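Local atomic coordinates of DNA polymerase III subunit delta (Bacillus subtilis, PDB entry 3ZH9), a protein that probably forms part of the clamp loader of the replisome, acting as the wrench that opens the beta sliding clamp so that it can be loaded onto primed DNA. Residues T151-E162 with G180-Q190; A170-H181 with V207-Q217. All coordinates share one frame; numbering follows the deposited sequence.

Interaction 1: residues T151-E162 with G180-Q190; sequences TTDFTVNLAKTE and GHLSSIFQEIQ. With SO4 (sulfate ion), chain B.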
loop_
_atom_site.group_PDB
_atom_site.type_symbol
_atom_site.label_atom_id
_atom_site.label_comp_id
_atom_site.label_asym_id
_atom_site.label_seq_id
_atom_site.Cartn_x
_atom_site.Cartn_y
_atom_site.Cartn_z
ATOM N N THR A 151 -10.215 -6.468 -1.470
ATOM C CA THR A 151 -9.443 -6.449 -0.242
ATOM C C THR A 151 -9.929 -7.536 0.718
ATOM O O THR A 151 -9.128 -8.175 1.390
ATOM C CB THR A 151 -9.448 -5.049 0.419
ATOM O OG1 THR A 151 -8.913 -4.096 -0.504
ATOM C CG2 THR A 151 -8.577 -5.044 1.660
ATOM N N THR A 152 -11.238 -7.764 0.754
ATOM C CA THR A 152 -11.793 -8.875 1.523
ATOM C C THR A 152 -11.304 -10.253 1.040
ATOM O O THR A 152 -10.872 -11.081 1.838
ATOM C CB THR A 152 -13.330 -8.829 1.536
ATOM O OG1 THR A 152 -13.747 -7.610 2.154
ATOM C CG2 THR A 152 -13.897 -9.999 2.332
ATOM N N ASP A 153 -11.367 -10.507 -0.259
ATOM C CA ASP A 153 -10.857 -11.779 -0.791
ATOM C C ASP A 153 -9.367 -11.947 -0.493
ATOM O O ASP A 153 -8.911 -13.021 -0.116
ATOM C CB ASP A 153 -11.107 -11.908 -2.305
ATOM C CG ASP A 153 -12.580 -11.927 -2.658
ATOM O OD1 ASP A 153 -13.419 -12.042 -1.736
ATOM O OD2 ASP A 153 -12.901 -11.833 -3.864
ATOM N N PHE A 154 -8.598 -10.885 -0.676
ATOM C CA PHE A 154 -7.189 -10.942 -0.327
ATOM C C PHE A 154 -6.979 -11.392 1.122
ATOM O O PHE A 154 -6.121 -12.224 1.401
ATOM C CB PHE A 154 -6.538 -9.588 -0.552
ATOM C CG PHE A 154 -5.198 -9.455 0.098
ATOM C CD1 PHE A 154 -4.052 -9.817 -0.577
ATOM C CD2 PHE A 154 -5.085 -8.952 1.391
ATOM C CE1 PHE A 154 -2.809 -9.693 0.022
ATOM C CE2 PHE A 154 -3.852 -8.822 1.993
ATOM C CZ PHE A 154 -2.708 -9.195 1.304
ATOM N N THR A 155 -7.759 -10.819 2.036
ATOM C CA THR A 155 -7.694 -11.157 3.464
ATOM C C THR A 155 -8.055 -12.623 3.718
ATOM O O THR A 155 -7.385 -13.324 4.471
ATOM C CB THR A 155 -8.647 -10.260 4.274
ATOM O OG1 THR A 155 -8.363 -8.885 3.987
ATOM C CG2 THR A 155 -8.496 -10.490 5.784
ATOM N N VAL A 156 -9.120 -13.086 3.072
ATOM C CA VAL A 156 -9.531 -14.470 3.205
ATOM C C VAL A 156 -8.446 -15.428 2.719
ATOM O O VAL A 156 -8.138 -16.430 3.379
ATOM C CB VAL A 156 -10.861 -14.719 2.465
ATOM C CG1 VAL A 156 -11.128 -16.231 2.294
ATOM C CG2 VAL A 156 -12.009 -14.042 3.217
ATOM N N ASN A 157 -7.856 -15.112 1.572
ATOM C CA ASN A 157 -6.822 -15.963 1.011
ATOM C C ASN A 157 -5.553 -15.876 1.829
ATOM O O ASN A 157 -4.801 -16.828 1.901
ATOM C CB ASN A 157 -6.531 -15.588 -0.439
ATOM C CG ASN A 157 -7.627 -16.028 -1.376
ATOM O OD1 ASN A 157 -8.195 -17.111 -1.216
ATOM N ND2 ASN A 157 -7.941 -15.186 -2.362
ATOM N N LEU A 158 -5.314 -14.722 2.436
ATOM C CA LEU A 158 -4.113 -14.544 3.231
ATOM C C LEU A 158 -4.104 -15.518 4.419
ATOM O O LEU A 158 -3.091 -16.154 4.690
ATOM C CB LEU A 158 -3.987 -13.097 3.708
ATOM C CG LEU A 158 -2.711 -12.828 4.494
ATOM C CD1 LEU A 158 -1.521 -13.246 3.670
ATOM C CD2 LEU A 158 -2.601 -11.355 4.909
ATOM N N ALA A 159 -5.233 -15.627 5.118
ATOM C CA ALA A 159 -5.368 -16.578 6.221
ATOM C C ALA A 159 -4.975 -18.000 5.807
ATOM O O ALA A 159 -4.301 -18.716 6.550
ATOM C CB ALA A 159 -6.812 -16.547 6.800
ATOM N N LYS A 160 -5.387 -18.413 4.614
ATOM C CA LYS A 160 -5.041 -19.743 4.118
ATOM C C LYS A 160 -3.532 -19.985 4.015
ATOM O O LYS A 160 -3.071 -21.112 4.186
ATOM C CB LYS A 160 -5.704 -20.008 2.767
ATOM C CG LYS A 160 -7.220 -20.163 2.811
ATOM C CD LYS A 160 -7.739 -20.391 1.396
ATOM C CE LYS A 160 -9.249 -20.436 1.337
ATOM N NZ LYS A 160 -9.705 -20.472 -0.075
ATOM N N THR A 161 -2.757 -18.941 3.731
ATOM C CA THR A 161 -1.314 -19.120 3.627
ATOM C C THR A 161 -0.675 -19.459 4.976
ATOM O O THR A 161 0.477 -19.888 5.030
ATOM C CB THR A 161 -0.611 -17.891 3.036
ATOM O OG1 THR A 161 -0.487 -16.874 4.041
ATOM C CG2 THR A 161 -1.383 -17.356 1.833
ATOM N N GLU A 162 -1.422 -19.249 6.061
ATOM C CA GLU A 162 -0.948 -19.587 7.400
ATOM C C GLU A 162 -1.674 -20.819 7.946
ATOM O O GLU A 162 -1.612 -21.098 9.147
ATOM C CB GLU A 162 -1.114 -18.388 8.345
ATOM C CG GLU A 162 -0.190 -17.224 7.998
ATOM C CD GLU A 162 1.283 -17.643 7.967
ATOM O OE1 GLU A 162 1.670 -18.537 8.753
ATOM O OE2 GLU A 162 2.050 -17.081 7.153
ATOM N N GLY A 180 -8.435 -0.625 5.339
ATOM C CA GLY A 180 -8.045 -1.185 4.057
ATOM C C GLY A 180 -6.556 -1.327 3.743
ATOM O O GLY A 180 -6.210 -1.905 2.723
ATOM N N HIS A 181 -5.668 -0.812 4.589
ATOM C CA HIS A 181 -4.223 -0.949 4.325
ATOM C C HIS A 181 -3.775 -2.416 4.299
ATOM O O HIS A 181 -3.979 -3.147 5.281
ATOM C CB HIS A 181 -3.419 -0.204 5.385
ATOM C CG HIS A 181 -3.613 1.275 5.354
ATOM N ND1 HIS A 181 -2.928 2.097 4.485
ATOM C CD2 HIS A 181 -4.428 2.083 6.077
ATOM C CE1 HIS A 181 -3.307 3.350 4.677
ATOM N NE2 HIS A 181 -4.213 3.370 5.639
ATOM N N LEU A 182 -3.167 -2.847 3.193
ATOM C CA LEU A 182 -2.778 -4.253 3.051
ATOM C C LEU A 182 -1.701 -4.628 4.052
ATOM O O LEU A 182 -1.722 -5.720 4.604
ATOM C CB LEU A 182 -2.329 -4.599 1.621
ATOM C CG LEU A 182 -3.415 -4.529 0.531
ATOM C CD1 LEU A 182 -2.977 -5.212 -0.785
ATOM C CD2 LEU A 182 -4.740 -5.108 1.022
ATOM N N SER A 183 -0.772 -3.712 4.294
ATOM C CA SER A 183 0.293 -3.948 5.262
ATOM C C SER A 183 -0.275 -4.196 6.671
ATOM O O SER A 183 0.245 -5.015 7.430
ATOM C CB SER A 183 1.256 -2.757 5.284
ATOM O OG SER A 183 0.629 -1.612 5.842
ATOM N N SER A 184 -1.349 -3.487 7.002
ATOM C CA SER A 184 -2.024 -3.643 8.283
ATOM C C SER A 184 -2.817 -4.940 8.327
ATOM O O SER A 184 -2.823 -5.638 9.341
ATOM C CB SER A 184 -2.945 -2.454 8.553
ATOM O OG SER A 184 -2.212 -1.247 8.498
ATOM N N ILE A 185 -3.480 -5.270 7.227
ATOM C CA ILE A 185 -4.193 -6.536 7.153
ATOM C C ILE A 185 -3.219 -7.710 7.317
ATOM O O ILE A 185 -3.511 -8.666 8.020
ATOM C CB ILE A 185 -4.963 -6.679 5.827
ATOM C CG1 ILE A 185 -6.113 -5.677 5.759
ATOM C CG2 ILE A 185 -5.516 -8.084 5.679
ATOM C CD1 ILE A 185 -6.528 -5.334 4.337
ATOM N N PHE A 186 -2.057 -7.621 6.669
ATOM C CA PHE A 186 -1.075 -8.689 6.733
ATOM C C PHE A 186 -0.606 -8.846 8.174
ATOM O O PHE A 186 -0.589 -9.933 8.738
ATOM C CB PHE A 186 0.120 -8.386 5.806
ATOM C CG PHE A 186 1.175 -9.450 5.832
ATOM C CD1 PHE A 186 2.121 -9.484 6.845
ATOM C CD2 PHE A 186 1.212 -10.431 4.850
ATOM C CE1 PHE A 186 3.110 -10.485 6.871
ATOM C CE2 PHE A 186 2.180 -11.436 4.869
ATOM C CZ PHE A 186 3.134 -11.466 5.881
ATOM N N GLN A 187 -0.230 -7.733 8.769
ATOM C CA GLN A 187 0.171 -7.724 10.155
ATOM C C GLN A 187 -0.894 -8.310 11.106
ATOM O O GLN A 187 -0.587 -9.156 11.948
ATOM C CB GLN A 187 0.553 -6.304 10.557
ATOM C CG GLN A 187 0.818 -6.133 12.042
ATOM C CD GLN A 187 1.238 -4.717 12.398
ATOM O OE1 GLN A 187 1.565 -3.911 11.520
ATOM N NE2 GLN A 187 1.229 -4.407 13.690
ATOM N N GLU A 188 -2.139 -7.868 10.978
ATOM C CA GLU A 188 -3.186 -8.306 11.896
ATOM C C GLU A 188 -3.561 -9.771 11.659
ATOM O O GLU A 188 -3.855 -10.498 12.607
ATOM C CB GLU A 188 -4.432 -7.409 11.795
ATOM C CG GLU A 188 -4.187 -5.946 12.134
ATOM C CD GLU A 188 -3.610 -5.723 13.548
ATOM O OE1 GLU A 188 -3.778 -6.586 14.431
ATOM O OE2 GLU A 188 -2.986 -4.667 13.774
ATOM N N ILE A 189 -3.571 -10.200 10.400
ATOM C CA ILE A 189 -3.801 -11.616 10.103
ATOM C C ILE A 189 -2.721 -12.508 10.756
ATOM O O ILE A 189 -3.037 -13.526 11.360
ATOM C CB ILE A 189 -3.911 -11.888 8.582
ATOM C CG1 ILE A 189 -5.269 -11.406 8.041
ATOM C CG2 ILE A 189 -3.691 -13.370 8.285
ATOM C CD1 ILE A 189 -6.488 -12.166 8.583
ATOM N N GLN A 190 -1.456 -12.112 10.677
ATOM C CA GLN A 190 -0.390 -12.886 11.342
ATOM C C GLN A 190 -0.581 -12.943 12.858
ATOM O O GLN A 190 -0.331 -13.974 13.505
ATOM C CB GLN A 190 0.995 -12.304 11.038
ATOM C CG GLN A 190 1.403 -12.339 9.546
ATOM C CD GLN A 190 1.440 -13.745 8.942
ATOM O OE1 GLN A 190 1.450 -14.758 9.651
ATOM N NE2 GLN A 190 1.470 -13.806 7.619
HETATM S S SO4 B . -0.110 0.058 2.696
HETATM O O1 SO4 B . -0.379 -1.320 2.285
HETATM O O2 SO4 B . -1.302 0.870 2.440
HETATM O O3 SO4 B . 1.031 0.566 1.927
HETATM O O4 SO4 B . 0.205 0.138 4.122
HETATM O O HOH W 1 -6.793 -2.365 -0.161
HETATM O O HOH W 2 1.992 -15.635 4.892
#

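Interaction 2: residues A170-H181 with V207-Q217; sequences AAEHLVLLVNGH and VKMLVARSLEQ. With SO4 (sulfate ion), chain M; SO4 (sulfate ion), chain H; SO4 (sulfate ion), chain B.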
loop_
_atom_site.group_PDB
_atom_site.type_symbol
_atom_site.label_atom_id
_atom_site.label_comp_id
_atom_site.label_asym_id
_atom_site.label_seq_id
_atom_site.Cartn_x
_atom_site.Cartn_y
_atom_site.Cartn_z
ATOM N N ALA A 170 -15.919 -11.715 9.293
ATOM C CA ALA A 170 -14.749 -11.429 10.117
ATOM C C ALA A 170 -13.700 -10.662 9.324
ATOM O O ALA A 170 -13.058 -9.734 9.839
ATOM C CB ALA A 170 -14.156 -12.736 10.652
ATOM N N ALA A 171 -13.525 -11.075 8.071
ATOM C CA ALA A 171 -12.580 -10.458 7.151
ATOM C C ALA A 171 -12.974 -9.028 6.779
ATOM O O ALA A 171 -12.134 -8.131 6.727
ATOM C CB ALA A 171 -12.453 -11.315 5.876
ATOM N N GLU A 172 -14.254 -8.828 6.499
ATOM C CA GLU A 172 -14.755 -7.508 6.171
ATOM C C GLU A 172 -14.568 -6.568 7.347
ATOM O O GLU A 172 -14.253 -5.396 7.177
ATOM C CB GLU A 172 -16.237 -7.580 5.790
ATOM C CG GLU A 172 -16.459 -8.115 4.377
ATOM C CD GLU A 172 -17.923 -8.362 4.056
ATOM O OE1 GLU A 172 -18.717 -8.530 5.007
ATOM O OE2 GLU A 172 -18.272 -8.388 2.851
ATOM N N HIS A 173 -14.786 -7.081 8.544
ATOM C CA HIS A 173 -14.632 -6.245 9.726
ATOM C C HIS A 173 -13.170 -5.855 9.943
ATOM O O HIS A 173 -12.859 -4.719 10.299
ATOM C CB HIS A 173 -15.174 -6.935 10.965
ATOM C CG HIS A 173 -15.370 -5.996 12.111
ATOM N ND1 HIS A 173 -14.679 -6.111 13.296
ATOM C CD2 HIS A 173 -16.147 -4.894 12.230
ATOM C CE1 HIS A 173 -15.041 -5.131 14.112
ATOM N NE2 HIS A 173 -15.931 -4.383 13.489
ATOM N N LEU A 174 -12.275 -6.802 9.705
ATOM C CA LEU A 174 -10.848 -6.548 9.826
ATOM C C LEU A 174 -10.433 -5.438 8.866
ATOM O O LEU A 174 -9.753 -4.487 9.242
ATOM C CB LEU A 174 -10.052 -7.834 9.536
ATOM C CG LEU A 174 -8.536 -7.582 9.468
ATOM C CD1 LEU A 174 -8.074 -6.876 10.728
ATOM C CD2 LEU A 174 -7.796 -8.883 9.304
ATOM N N VAL A 175 -10.853 -5.576 7.617
ATOM C CA VAL A 175 -10.558 -4.584 6.592
ATOM C C VAL A 175 -11.088 -3.191 6.967
ATOM O O VAL A 175 -10.422 -2.184 6.762
ATOM C CB VAL A 175 -11.120 -5.048 5.227
ATOM C CG1 VAL A 175 -11.136 -3.897 4.185
ATOM C CG2 VAL A 175 -10.330 -6.239 4.729
ATOM N N LEU A 176 -12.283 -3.140 7.533
ATOM C CA LEU A 176 -12.837 -1.885 8.040
ATOM C C LEU A 176 -11.947 -1.257 9.128
ATOM O O LEU A 176 -11.691 -0.050 9.123
ATOM C CB LEU A 176 -14.233 -2.138 8.627
ATOM C CG LEU A 176 -14.874 -0.982 9.408
ATOM C CD1 LEU A 176 -15.483 0.022 8.452
ATOM C CD2 LEU A 176 -15.940 -1.489 10.368
ATOM N N LEU A 177 -11.503 -2.085 10.071
ATOM C CA LEU A 177 -10.787 -1.612 11.248
ATOM C C LEU A 177 -9.453 -0.976 10.887
ATOM O O LEU A 177 -9.015 -0.027 11.526
ATOM C CB LEU A 177 -10.551 -2.765 12.237
ATOM C CG LEU A 177 -11.756 -3.259 13.043
ATOM C CD1 LEU A 177 -11.394 -4.544 13.785
ATOM C CD2 LEU A 177 -12.264 -2.196 14.007
ATOM N N VAL A 178 -8.794 -1.508 9.865
ATOM C CA VAL A 178 -7.473 -1.006 9.537
ATOM C C VAL A 178 -7.538 -0.110 8.315
ATOM O O VAL A 178 -6.505 0.227 7.725
ATOM C CB VAL A 178 -6.444 -2.144 9.355
ATOM C CG1 VAL A 178 -6.358 -2.966 10.655
ATOM C CG2 VAL A 178 -6.802 -3.019 8.162
ATOM N N ASN A 179 -8.759 0.285 7.962
ATOM C CA ASN A 179 -8.978 1.208 6.848
ATOM C C ASN A 179 -8.399 0.690 5.542
ATOM O O ASN A 179 -7.896 1.475 4.739
ATOM C CB ASN A 179 -8.362 2.580 7.145
ATOM C CG ASN A 179 -9.175 3.734 6.548
ATOM O OD1 ASN A 179 -10.397 3.656 6.449
ATOM N ND2 ASN A 179 -8.493 4.800 6.145
ATOM N N GLY A 180 -8.435 -0.625 5.339
ATOM C CA GLY A 180 -8.045 -1.185 4.057
ATOM C C GLY A 180 -6.556 -1.327 3.743
ATOM O O GLY A 180 -6.210 -1.905 2.723
ATOM N N HIS A 181 -5.668 -0.812 4.589
ATOM C CA HIS A 181 -4.223 -0.949 4.325
ATOM C C HIS A 181 -3.775 -2.416 4.299
ATOM O O HIS A 181 -3.979 -3.147 5.281
ATOM C CB HIS A 181 -3.419 -0.204 5.385
ATOM C CG HIS A 181 -3.613 1.275 5.354
ATOM N ND1 HIS A 181 -2.928 2.097 4.485
ATOM C CD2 HIS A 181 -4.428 2.083 6.077
ATOM C CE1 HIS A 181 -3.307 3.350 4.677
ATOM N NE2 HIS A 181 -4.213 3.370 5.639
ATOM N N VAL A 207 -11.400 -11.083 15.879
ATOM C CA VAL A 207 -11.035 -9.820 15.243
ATOM C C VAL A 207 -11.327 -8.650 16.167
ATOM O O VAL A 207 -10.451 -7.811 16.414
ATOM C CB VAL A 207 -11.753 -9.615 13.902
ATOM C CG1 VAL A 207 -11.497 -8.209 13.376
ATOM C CG2 VAL A 207 -11.294 -10.696 12.887
ATOM N N LYS A 208 -12.554 -8.598 16.679
ATOM C CA LYS A 208 -12.976 -7.492 17.536
ATOM C C LYS A 208 -12.190 -7.421 18.824
ATOM O O LYS A 208 -11.931 -6.335 19.317
ATOM C CB LYS A 208 -14.461 -7.599 17.883
ATOM C CG LYS A 208 -15.407 -7.440 16.685
ATOM C CD LYS A 208 -16.865 -7.576 17.155
ATOM C CE LYS A 208 -17.836 -6.926 16.173
ATOM N NZ LYS A 208 -19.276 -7.240 16.468
ATOM N N MET A 209 -11.831 -8.564 19.409
ATOM C CA MET A 209 -11.150 -8.476 20.696
ATOM C C MET A 209 -9.686 -8.100 20.505
ATOM O O MET A 209 -9.123 -7.345 21.293
ATOM C CB MET A 209 -11.313 -9.745 21.540
ATOM C CG MET A 209 -10.545 -10.955 21.068
ATOM S SD MET A 209 -10.824 -12.394 22.173
ATOM C CE MET A 209 -12.532 -12.765 21.795
ATOM N N LEU A 210 -9.080 -8.592 19.435
ATOM C CA LEU A 210 -7.638 -8.421 19.303
ATOM C C LEU A 210 -7.231 -7.163 18.525
ATOM O O LEU A 210 -6.215 -6.553 18.839
ATOM C CB LEU A 210 -7.000 -9.667 18.686
ATOM C CG LEU A 210 -5.467 -9.720 18.767
ATOM C CD1 LEU A 210 -4.973 -9.932 20.218
ATOM C CD2 LEU A 210 -4.931 -10.812 17.853
ATOM N N VAL A 211 -8.034 -6.759 17.541
ATOM C CA VAL A 211 -7.587 -5.766 16.554
ATOM C C VAL A 211 -8.155 -4.397 16.858
ATOM O O VAL A 211 -9.379 -4.209 16.832
ATOM C CB VAL A 211 -7.998 -6.147 15.119
ATOM C CG1 VAL A 211 -7.577 -5.062 14.117
ATOM C CG2 VAL A 211 -7.420 -7.491 14.710
ATOM N N ALA A 212 -7.275 -3.441 17.163
ATOM C CA ALA A 212 -7.722 -2.096 17.518
ATOM C C ALA A 212 -8.068 -1.276 16.271
ATOM O O ALA A 212 -7.331 -1.277 15.282
ATOM C CB ALA A 212 -6.662 -1.370 18.346
ATOM N N ARG A 213 -9.187 -0.565 16.330
ATOM C CA ARG A 213 -9.556 0.363 15.266
ATOM C C ARG A 213 -8.440 1.380 15.107
ATOM O O ARG A 213 -8.025 2.008 16.077
ATOM C CB ARG A 213 -10.865 1.045 15.619
ATOM C CG ARG A 213 -11.557 1.709 14.450
ATOM C CD ARG A 213 -12.929 2.246 14.869
ATOM N NE ARG A 213 -13.852 1.147 15.147
ATOM C CZ ARG A 213 -14.846 0.771 14.343
ATOM N NH1 ARG A 213 -15.078 1.414 13.201
ATOM N NH2 ARG A 213 -15.620 -0.248 14.688
ATOM N N SER A 214 -7.923 1.523 13.892
ATOM C CA SER A 214 -6.807 2.439 13.658
ATOM C C SER A 214 -7.196 3.909 13.927
ATOM O O SER A 214 -8.371 4.289 13.839
ATOM C CB SER A 214 -6.258 2.288 12.233
ATOM O OG SER A 214 -7.117 2.911 11.295
ATOM N N LEU A 215 -6.204 4.715 14.285
ATOM C CA LEU A 215 -6.395 6.153 14.475
ATOM C C LEU A 215 -6.989 6.794 13.221
ATOM O O LEU A 215 -7.912 7.611 13.296
ATOM C CB LEU A 215 -5.055 6.810 14.810
ATOM C CG LEU A 215 -4.999 8.311 15.108
ATOM C CD1 LEU A 215 -5.976 8.684 16.209
ATOM C CD2 LEU A 215 -3.583 8.693 15.509
ATOM N N GLU A 216 -6.464 6.401 12.063
ATOM C CA GLU A 216 -6.914 6.949 10.793
ATOM C C GLU A 216 -8.355 6.540 10.509
ATOM O O GLU A 216 -9.134 7.304 9.936
ATOM C CB GLU A 216 -5.997 6.487 9.654
ATOM C CG GLU A 216 -6.433 6.984 8.282
ATOM C CD GLU A 216 -5.547 6.473 7.150
ATOM O OE1 GLU A 216 -5.692 5.289 6.764
ATOM O OE2 GLU A 216 -4.716 7.262 6.642
ATOM N N GLN A 217 -8.723 5.329 10.907
ATOM C CA GLN A 217 -10.108 4.906 10.744
ATOM C C GLN A 217 -11.004 5.676 11.717
ATOM O O GLN A 217 -12.128 6.086 11.368
ATOM C CB GLN A 217 -10.241 3.396 10.952
ATOM C CG GLN A 217 -11.654 2.955 11.302
ATOM C CD GLN A 217 -12.585 3.032 10.122
ATOM O OE1 GLN A 217 -12.138 3.065 8.984
ATOM N NE2 GLN A 217 -13.885 3.063 10.384
HETATM S S SO4 M . -15.417 -3.220 17.320
HETATM O O1 SO4 M . -14.413 -4.014 16.586
HETATM O O2 SO4 M . -15.989 -2.201 16.438
HETATM O O3 SO4 M . -14.804 -2.553 18.471
HETATM O O4 SO4 M . -16.477 -4.101 17.813
HETATM S S SO4 H . -10.899 -0.786 19.625
HETATM O O1 SO4 H . -11.245 -2.098 20.192
HETATM O O2 SO4 H . -11.046 -0.861 18.176
HETATM O O3 SO4 H . -9.516 -0.428 19.944
HETATM O O4 SO4 H . -11.816 0.215 20.176
HETATM S S SO4 B . -0.110 0.058 2.696
HETATM O O1 SO4 B . -0.379 -1.320 2.285
HETATM O O2 SO4 B . -1.302 0.870 2.440
HETATM O O3 SO4 B . 1.031 0.566 1.927
HETATM O O4 SO4 B . 0.205 0.138 4.122
#

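Interaction 1: residues T151-E162 with G180-Q190
The ring of Phe154 meets two side chains of the facing helix: Ile185 CG2 lies at its edge, near the ring plane, while Leu182 CD2 makes an off-centre CH-pi contact, 4.3 Å from the Phe154 centroid. With CG anti to the backbone N (chi1 165°), the ring leans over toward residues 182-185; Phe3 of helix 2-10 packs on it as well. At Phe186, Leu158 CD2 arrives obliquely, 3.9 Å from Phe186 CD2, the two side chains crossing at about a right angle. The same methyl is 3.9 Å from Ile189 CB, the leucine and isoleucine side chains running in opposite directions. At the His181 ring edge a sulfate oxygen is bonded to ND1. These contacts join helices 148-160 and 182-195, whose 151-160 and 182-190 portions approach to 10.1 Å between axes at 36°, in a small helical bundle that probably corresponds to the lid of an AAA+ module. Thr155 turns its OG1 back to Thr151 O, which also takes the Thr155 backbone N-H from the opposite face of its carbonyl plane; its methyl CG2 is thereby left against Ile189 CD1. At the N-terminal end of the segment, Thr151 CG2 presses on Ile185 CD1 at 3.4 Å, tighter than usual carbon contact, and Thr151 OG1, bonded to Asn147 O, receives a water that also donates to Gly180 O. At the far end, the bent chains of Glu162 and Gln190 meet in a weak bond, Gln190 NE2 to Glu162 OE2 (3.4 Å), and a second water donates to Glu162 OE2 and Thr161 OG1.

Interaction 2: residues A170-H181 with V207-Q217
Val207 is a knob in a hole formed by Ala170, His173, Leu174 and Leu177, its CG1 3.7 Å from Leu177 CD1 and its CG2 turned to Ala170. This seats helix 204-210 on helix 168-177, within what is probably the lid of the AAA+ module, and the chain then passes along the end of helix 168-177 toward helix 215-227. Leu177 carries much of the contact: CD1 touches Val207 and Val211, whereas CD2 lies over one face of the Arg213 guanidinium. The Leu174 and Val211 side chains cross at about a right angle, CD1 against CG1, and Lys208 CE stands over a face of the His173 ring. Arg213, its chain bent at chi3 (-69°), gives NH2 to one sulfate in the guanidinium plane and its backbone N to another; both ions probably come from the crystallisation liquor.

Behind this layer, the end of helix 168-177 is fixed by a Schellman motif, with Asn179 at positive phi, Gly180 N bonded to Val175 O and Asn179 N to Leu176 O. Leu177 O accepts an almost straight bond from Ser214 N (3.0 Å, 178°), tying that helix end to the start of helix 215-227. Ser214 is the N-cap there; its OG accepts from Gln217 N at 2.9 Å. Further along, Glu216 reaches back with its chain extended beyond CG, and Arg288 makes a long, weak ion pair with its other oxygen. Two donors grip Glu216 OE1, which would favour the carboxylate form: Asn179 ND2 comes from above the carboxylate plane at 2.9 Å, and His181 NE2, with the oxygen in its ring plane, meets the syn side at 2.7 Å.

Overall arrangement
Interactions 1 and 2 lie about 11 Å apart between centres and share Gly180 and His181, the last two residues of the Val178-His181 type I' turn. Helix 168-177 packs against both helices of interaction 1: Val175 CG2 lies 3.4 Å from Thr155 OG1, and Leu174 CD2 3.6 Å from Ile189 CD1. It also receives residues 207-217, so helix 168-177 lies between the two contacts. His181 links them through its ring: NE2 is held by Glu216 in interaction 2, while ND1 donates to a sulfate (2.9 Å to O2). Ser183 N, at the start of helix 182-195, binds the same sulfate, an ion probably from the crystallisation liquor.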